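Local coordinates for protein serine acetyltransferase (Neisseria gonorrhoeae, PDB 6WYE) that probably transfers the acetyl group of acetyl-CoA to L-serine, giving O-acetyl-L-serine in the first step of cysteine biosynthesis, at residues Ala135-Tyr146 with Phe165-Gly176. Residues are numbered along the deposited sequence; the frame is centred on the assembly and turned at random.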
# COMPACT_ATOMS: atom_id res chain seq x y z
N ALA A 135 -0.18 -21.83 8.20
CA ALA A 135 1.26 -22.08 8.26
C ALA A 135 1.61 -23.48 7.77
O ALA A 135 2.59 -23.66 7.04
CB ALA A 135 1.79 -21.88 9.68
N ILE A 136 0.81 -24.48 8.17
CA ILE A 136 1.05 -25.85 7.74
C ILE A 136 1.00 -25.95 6.22
O ILE A 136 1.88 -26.54 5.59
CB ILE A 136 0.02 -26.81 8.38
CG1 ILE A 136 0.24 -26.97 9.89
CG2 ILE A 136 0.03 -28.17 7.69
CD1 ILE A 136 1.61 -27.43 10.26
N GLN A 137 -0.07 -25.41 5.62
CA GLN A 137 -0.22 -25.53 4.17
C GLN A 137 0.82 -24.70 3.44
O GLN A 137 1.33 -25.14 2.40
CB GLN A 137 -1.63 -25.13 3.74
CG GLN A 137 -2.80 -25.81 4.49
CD GLN A 137 -2.50 -27.21 4.99
OE1 GLN A 137 -1.88 -28.02 4.29
NE2 GLN A 137 -2.95 -27.52 6.21
N ALA A 138 1.14 -23.50 3.94
CA ALA A 138 2.25 -22.76 3.35
C ALA A 138 3.52 -23.60 3.39
O ALA A 138 4.31 -23.58 2.44
CB ALA A 138 2.47 -21.43 4.06
N HIS A 139 3.75 -24.34 4.49
CA HIS A 139 4.97 -25.14 4.54
C HIS A 139 4.94 -26.27 3.51
O HIS A 139 5.95 -26.54 2.86
CB HIS A 139 5.20 -25.74 5.92
CG HIS A 139 6.21 -26.85 5.88
ND1 HIS A 139 7.56 -26.62 5.70
CD2 HIS A 139 6.05 -28.20 5.89
CE1 HIS A 139 8.20 -27.78 5.65
NE2 HIS A 139 7.31 -28.75 5.76
N ARG A 140 3.80 -26.94 3.36
CA ARG A 140 3.70 -28.02 2.37
C ARG A 140 4.12 -27.52 1.00
O ARG A 140 4.94 -28.16 0.32
CB ARG A 140 2.26 -28.56 2.32
CG ARG A 140 1.80 -29.26 3.55
CD ARG A 140 0.45 -29.94 3.29
NE ARG A 140 -0.22 -30.32 4.53
CZ ARG A 140 0.18 -31.32 5.31
NH1 ARG A 140 1.24 -32.06 4.98
NH2 ARG A 140 -0.48 -31.60 6.42
N ILE A 141 3.60 -26.37 0.58
CA ILE A 141 4.06 -25.79 -0.69
C ILE A 141 5.53 -25.41 -0.60
O ILE A 141 6.32 -25.69 -1.51
CB ILE A 141 3.19 -24.58 -1.07
CG1 ILE A 141 1.72 -24.98 -1.13
CG2 ILE A 141 3.65 -24.00 -2.41
CD1 ILE A 141 0.77 -23.81 -1.34
N ASN A 142 5.94 -24.79 0.52
CA ASN A 142 7.34 -24.42 0.69
C ASN A 142 8.25 -25.63 0.55
O ASN A 142 9.32 -25.55 -0.08
CB ASN A 142 7.57 -23.75 2.04
CG ASN A 142 8.47 -22.55 1.93
OD1 ASN A 142 8.45 -21.85 0.92
ND2 ASN A 142 9.29 -22.31 2.96
N HIS A 143 7.84 -26.76 1.13
CA HIS A 143 8.63 -27.98 1.03
C HIS A 143 8.78 -28.42 -0.42
O HIS A 143 9.87 -28.81 -0.85
CB HIS A 143 7.98 -29.08 1.88
CG HIS A 143 8.80 -30.33 1.99
ND1 HIS A 143 10.10 -30.33 2.45
CD2 HIS A 143 8.49 -31.62 1.71
CE1 HIS A 143 10.56 -31.56 2.45
NE2 HIS A 143 9.61 -32.37 2.01
N ARG A 144 7.69 -28.34 -1.19
CA ARG A 144 7.75 -28.68 -2.61
C ARG A 144 8.71 -27.75 -3.37
O ARG A 144 9.49 -28.21 -4.20
CB ARG A 144 6.33 -28.63 -3.20
CG ARG A 144 6.19 -28.65 -4.74
CD ARG A 144 7.03 -29.73 -5.43
NE ARG A 144 6.70 -31.07 -4.97
CZ ARG A 144 7.58 -32.06 -4.87
NH1 ARG A 144 8.84 -31.87 -5.22
NH2 ARG A 144 7.18 -33.25 -4.43
N LEU A 145 8.64 -26.45 -3.10
CA LEU A 145 9.55 -25.50 -3.74
C LEU A 145 11.00 -25.83 -3.40
O LEU A 145 11.90 -25.69 -4.24
CB LEU A 145 9.20 -24.07 -3.32
CG LEU A 145 7.86 -23.56 -3.84
CD1 LEU A 145 7.57 -22.16 -3.35
CD2 LEU A 145 7.87 -23.61 -5.38
N TYR A 146 11.25 -26.25 -2.17
CA TYR A 146 12.58 -26.62 -1.73
C TYR A 146 13.09 -27.86 -2.46
O TYR A 146 14.23 -27.88 -2.95
CB TYR A 146 12.56 -26.87 -0.21
CG TYR A 146 13.88 -27.16 0.45
CD1 TYR A 146 14.75 -26.13 0.79
CD2 TYR A 146 14.25 -28.46 0.79
CE1 TYR A 146 15.97 -26.40 1.43
CE2 TYR A 146 15.45 -28.73 1.42
CZ TYR A 146 16.31 -27.70 1.74
OH TYR A 146 17.51 -27.97 2.37
N PHE A 165 3.00 -15.43 10.46
CA PHE A 165 2.29 -16.44 11.25
C PHE A 165 2.93 -16.69 12.61
O PHE A 165 2.31 -17.37 13.43
CB PHE A 165 2.22 -17.77 10.49
CG PHE A 165 1.50 -17.69 9.15
CD1 PHE A 165 0.41 -16.85 8.97
CD2 PHE A 165 1.92 -18.47 8.08
CE1 PHE A 165 -0.25 -16.78 7.75
CE2 PHE A 165 1.27 -18.41 6.86
CZ PHE A 165 0.17 -17.57 6.69
N GLY A 166 4.11 -16.14 12.88
CA GLY A 166 4.78 -16.49 14.11
C GLY A 166 5.19 -17.95 14.16
O GLY A 166 5.37 -18.49 15.25
N VAL A 167 5.36 -18.58 13.01
CA VAL A 167 5.65 -20.01 12.89
C VAL A 167 6.93 -20.17 12.08
O VAL A 167 7.05 -19.61 10.99
CB VAL A 167 4.49 -20.77 12.22
CG1 VAL A 167 4.93 -22.19 11.91
CG2 VAL A 167 3.24 -20.79 13.11
N ASP A 168 7.88 -20.94 12.60
CA ASP A 168 9.16 -21.14 11.91
C ASP A 168 9.29 -22.62 11.59
O ASP A 168 9.61 -23.42 12.48
CB ASP A 168 10.32 -20.62 12.77
CG ASP A 168 11.65 -20.65 12.04
OD1 ASP A 168 11.76 -21.37 11.02
OD2 ASP A 168 12.59 -19.95 12.47
N ILE A 169 9.05 -22.99 10.34
CA ILE A 169 9.24 -24.36 9.89
C ILE A 169 10.27 -24.35 8.76
O ILE A 169 10.07 -23.70 7.72
CB ILE A 169 7.92 -25.00 9.42
CG1 ILE A 169 6.86 -24.95 10.53
CG2 ILE A 169 8.16 -26.45 8.95
CD1 ILE A 169 5.45 -25.24 10.02
N HIS A 170 11.36 -25.09 8.95
CA HIS A 170 12.38 -25.21 7.92
C HIS A 170 11.79 -25.89 6.68
O HIS A 170 11.05 -26.86 6.81
CB HIS A 170 13.57 -26.02 8.44
CG HIS A 170 14.78 -25.93 7.57
ND1 HIS A 170 14.91 -26.65 6.40
CD2 HIS A 170 15.90 -25.17 7.67
CE1 HIS A 170 16.06 -26.35 5.83
NE2 HIS A 170 16.68 -25.46 6.58
N PRO A 171 12.11 -25.41 5.47
CA PRO A 171 11.50 -26.01 4.26
C PRO A 171 11.75 -27.50 4.12
O PRO A 171 10.97 -28.18 3.43
CB PRO A 171 12.16 -25.23 3.11
CG PRO A 171 12.67 -24.01 3.72
CD PRO A 171 13.04 -24.33 5.13
N ALA A 172 12.82 -28.03 4.73
CA ALA A 172 13.14 -29.44 4.63
C ALA A 172 12.34 -30.31 5.60
O ALA A 172 12.35 -31.54 5.45
CB ALA A 172 14.65 -29.65 4.86
N ALA A 173 11.64 -29.72 6.56
CA ALA A 173 10.83 -30.52 7.48
C ALA A 173 9.74 -31.26 6.71
O ALA A 173 9.18 -30.75 5.73
CB ALA A 173 10.20 -29.63 8.55
N ARG A 174 9.44 -32.48 7.15
CA ARG A 174 8.50 -33.37 6.48
C ARG A 174 7.26 -33.57 7.35
O ARG A 174 7.37 -34.03 8.50
CB ARG A 174 9.16 -34.72 6.18
CG ARG A 174 10.06 -34.71 4.93
CD ARG A 174 11.07 -35.85 4.94
NE ARG A 174 10.46 -37.15 5.25
CZ ARG A 174 11.08 -38.14 5.89
NH1 ARG A 174 12.34 -37.99 6.29
NH2 ARG A 174 10.45 -39.28 6.12
N LEU A 175 6.09 -33.24 6.81
CA LEU A 175 4.84 -33.23 7.56
C LEU A 175 3.83 -34.17 6.92
O LEU A 175 3.54 -34.05 5.72
CB LEU A 175 4.25 -31.81 7.61
CG LEU A 175 4.60 -30.90 8.80
CD1 LEU A 175 6.08 -30.89 9.07
CD2 LEU A 175 4.11 -29.48 8.54
N GLY A 176 3.26 -35.07 7.72
CA GLY A 176 2.21 -35.96 7.26
C GLY A 176 0.87 -35.23 7.18
O GLY A 176 0.79 -34.01 7.31
O HOH W 1 8.87 -23.96 5.30
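H139, reaching from helix 131-147 into the first coil of the beta-helix, which begins after helix 151-165, has its imidazole enclosed by I169, A173 and L175. With CG anti to the backbone N (chi1 164°), the ring extends off the helix so that NE2 donates to A173 O at 2.7 Å. That oxygen lies in the ring plane, yet the donor stands above the carbonyl plane and the bond is bent (133°). I169 CG2 covers one face, 3.6 Å from the ring centroid, in a CH-pi contact, while L175 CD2 comes within 3.5 Å of H139 CD2. A water at the ring edge pairs with ND1, accepts from N142 ND2 and donates to I169 O; N142 ND2 also bonds A154 O of helix 151-165. Both imidazole nitrogens are thus engaged, which fixes the ring's rotation.

One helical turn after H139, H143 meets P171, the second residue of the type I turn from H170 to A173. The carbonyl oxygen of P171 takes a fairly straight bond from H143 ND1 (2.5 Å, 161°), with ND1 in the carbonyl plane of P171. P171 CB packs 3.6 Å from Y146 CD1, and A172 CB meets CE2 of the same ring. The edge of H170 is directed toward the Y146 face in an offset edge-to-face pair.

Beside H139, the extended R140 chain carries NH1 and NH2 end-on to G176 O, the NH2 bond being 2.9 Å; R140 NH2 also forms a salt bridge with D109 of helix 100-116. At the beginning of segment 135-146, far from G176, A135 CB packs on F165 CD2 and V167 CG1.

Helix 131-147 thus packs on the first coil, whose strands 168-169 and 174-175 are outermost in their sheets within the chain, joining the helical N-terminal domain to the left-handed parallel beta-helix characteristic of hexapeptide-repeat acyltransferases.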